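Local structure of NADPH-flavin oxidoreductase (Helicobacter pylori, 2H0U) at residues Lys28-Leu33 and Ala147-Ala152. The protein binds FMN and probably reduces flavins, or nitro compounds as in related nitroreductases, with NAD(P)H. Residues are numbered along the deposited sequence; the frame is centred on the assembly and turned at random.
Sequences KDWEAL and ANMMMA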
loop_
_atom_site.group_PDB
_atom_site.type_symbol
_atom_site.label_atom_id
_atom_site.label_comp_id
_atom_site.label_asym_id
_atom_site.label_seq_id
_atom_site.Cartn_x
_atom_site.Cartn_y
_atom_site.Cartn_z
ATOM N N LYS A 28 17.395 -11.336 -14.701
ATOM C CA LYS A 28 17.282 -11.990 -13.407
ATOM C C LYS A 28 16.815 -11.046 -12.286
ATOM O O LYS A 28 15.987 -11.452 -11.462
ATOM C CB LYS A 28 18.588 -12.694 -13.057
ATOM C CG LYS A 28 18.610 -14.106 -13.659
ATOM C CD LYS A 28 20.031 -14.528 -13.933
ATOM C CE LYS A 28 20.656 -15.268 -12.774
ATOM N NZ LYS A 28 21.812 -16.114 -13.272
ATOM N N ASP A 29 17.315 -9.802 -12.279
ATOM C CA ASP A 29 16.850 -8.814 -11.289
ATOM C C ASP A 29 15.347 -8.555 -11.496
ATOM O O ASP A 29 14.592 -8.436 -10.520
ATOM C CB ASP A 29 17.630 -7.498 -11.334
ATOM C CG ASP A 29 19.015 -7.594 -10.672
ATOM O OD1 ASP A 29 19.325 -8.622 -10.022
ATOM O OD2 ASP A 29 19.778 -6.616 -10.806
ATOM N N TRP A 30 14.909 -8.435 -12.752
ATOM C CA TRP A 30 13.482 -8.159 -12.989
ATOM C C TRP A 30 12.613 -9.325 -12.501
ATOM O O TRP A 30 11.566 -9.112 -11.886
ATOM C CB TRP A 30 13.178 -7.736 -14.440
ATOM C CG TRP A 30 11.713 -7.407 -14.549
ATOM C CD1 TRP A 30 10.721 -8.145 -15.173
ATOM C CD2 TRP A 30 11.068 -6.304 -13.926
ATOM N NE1 TRP A 30 9.481 -7.521 -14.983
ATOM C CE2 TRP A 30 9.672 -6.406 -14.210
ATOM C CE3 TRP A 30 11.534 -5.221 -13.132
ATOM C CZ2 TRP A 30 8.735 -5.473 -13.734
ATOM C CZ3 TRP A 30 10.588 -4.289 -12.663
ATOM C CH2 TRP A 30 9.210 -4.433 -12.947
ATOM N N GLU A 31 13.053 -10.563 -12.729
ATOM C CA GLU A 31 12.280 -11.734 -12.326
ATOM C C GLU A 31 12.193 -11.741 -10.807
ATOM O O GLU A 31 11.174 -12.119 -10.245
ATOM C CB GLU A 31 12.985 -13.015 -12.826
ATOM C CG GLU A 31 12.762 -13.246 -14.329
ATOM C CD GLU A 31 13.673 -14.312 -14.928
ATOM O OE1 GLU A 31 14.660 -14.753 -14.257
ATOM O OE2 GLU A 31 13.419 -14.682 -16.102
ATOM N N ALA A 32 13.255 -11.316 -10.131
ATOM C CA ALA A 32 13.189 -11.255 -8.644
ATOM C C ALA A 32 12.177 -10.224 -8.169
ATOM O O ALA A 32 11.428 -10.483 -7.219
ATOM C CB ALA A 32 14.545 -10.951 -8.030
ATOM N N LEU A 33 12.119 -9.080 -8.839
ATOM C CA LEU A 33 11.160 -8.042 -8.436
ATOM C C LEU A 33 9.726 -8.501 -8.672
ATOM O O LEU A 33 8.851 -8.246 -7.857
ATOM C CB LEU A 33 11.470 -6.696 -9.151
ATOM C CG LEU A 33 12.752 -5.973 -8.734
ATOM C CD1 LEU A 33 12.965 -4.734 -9.571
ATOM C CD2 LEU A 33 12.773 -5.618 -7.216
ATOM N N ALA A 147 4.436 -1.227 -3.275
ATOM C CA ALA A 147 5.405 -0.747 -2.256
ATOM C C ALA A 147 6.551 -1.753 -2.040
ATOM O O ALA A 147 7.728 -1.373 -1.982
ATOM C CB ALA A 147 4.683 -0.461 -0.880
ATOM N N ASN A 148 6.196 -3.030 -1.873
ATOM C CA ASN A 148 7.179 -4.053 -1.649
ATOM C C ASN A 148 8.178 -4.116 -2.830
ATOM O O ASN A 148 9.407 -4.263 -2.626
ATOM C CB ASN A 148 6.487 -5.414 -1.438
ATOM C CG ASN A 148 5.870 -5.519 -0.070
ATOM O OD1 ASN A 148 5.891 -4.541 0.685
ATOM N ND2 ASN A 148 5.349 -6.693 0.277
HETATM N N MSE A 149 7.653 -4.031 -4.047
HETATM C CA MSE A 149 8.517 -4.004 -5.240
HETATM C C MSE A 149 9.453 -2.795 -5.253
HETATM O O MSE A 149 10.626 -2.919 -5.573
HETATM C CB MSE A 149 7.668 -4.056 -6.526
HETATM C CG MSE A 149 7.018 -5.457 -6.653
HETATM SE SE MSE A 149 6.005 -5.636 -8.317
HETATM C CE MSE A 149 7.472 -5.467 -9.669
HETATM N N MSE A 150 8.938 -1.598 -4.965
HETATM C CA MSE A 150 9.820 -0.420 -4.934
HETATM C C MSE A 150 10.877 -0.540 -3.871
HETATM O O MSE A 150 12.033 -0.163 -4.092
HETATM C CB MSE A 150 9.003 0.848 -4.699
HETATM C CG MSE A 150 8.075 1.010 -5.871
HETATM SE SE MSE A 150 7.225 2.772 -5.745
HETATM C CE MSE A 150 6.157 2.482 -4.192
HETATM N N MSE A 151 10.512 -1.084 -2.698
HETATM C CA MSE A 151 11.496 -1.205 -1.652
HETATM C C MSE A 151 12.557 -2.276 -1.993
HETATM O O MSE A 151 13.748 -2.078 -1.761
HETATM C CB MSE A 151 10.812 -1.462 -0.284
HETATM C CG MSE A 151 11.811 -1.499 0.876
HETATM SE SE MSE A 151 12.315 0.367 1.245
HETATM C CE MSE A 151 10.839 1.369 0.390
ATOM N N ALA A 152 12.137 -3.400 -2.558
ATOM C CA ALA A 152 13.071 -4.425 -3.036
ATOM C C ALA A 152 13.990 -3.891 -4.141
ATOM O O ALA A 152 15.222 -4.186 -4.176
ATOM C CB ALA A 152 12.254 -5.640 -3.529
#
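Helix segments 28-33 and 147-152 run roughly antiparallel, 145° between their directions and 10.6 Å between axes at closest approach, with L33 and M149 the nearest backbone pair (CA to CA 5.8 Å). No hydrogen bond joins them; the contact is buried and made by van der Waals packing, partly against the L33 carbonyl oxygen. The end of the M149 side chain, a selenomethionine, runs from CG onward along this oxygen: CG lies 3.5 Å from L33 O, and SE and CE stay near it. The bend at chi3 (64°) swings CE out of the extended line of the chain, and it ends 4.2 Å from L33 CB and 3.9 Å from W30 CH2. The methyl meets this benzo corner of the indole obliquely. On W30 the ring is carried by a chi1 of -177°, CG opposite the backbone N, which lets CH2 extend to M149 although CB points away from the partner helix. L33 also reaches A152: its CD2 methyl rests on CB, which points toward the first helix, and on the backbone carbonyl carbon C, both at 3.7 Å. The indole is also fixed from outside, stacked on H79, in an edge-to-face pair with F194, and hydrogen-bonded through NE1 to Y213 OH of the second subunit. M149, its side chain about 12 Å from the bound FMN, also touches M51 and Y83, while A152 packs on V6 of the second subunit. Helices 27-38 and 131-155 thus meet beside strands 49-54 and 79-86, part of the FMN-dependent nitroreductase fold, with its helices packed on the sheet at the subunit interface.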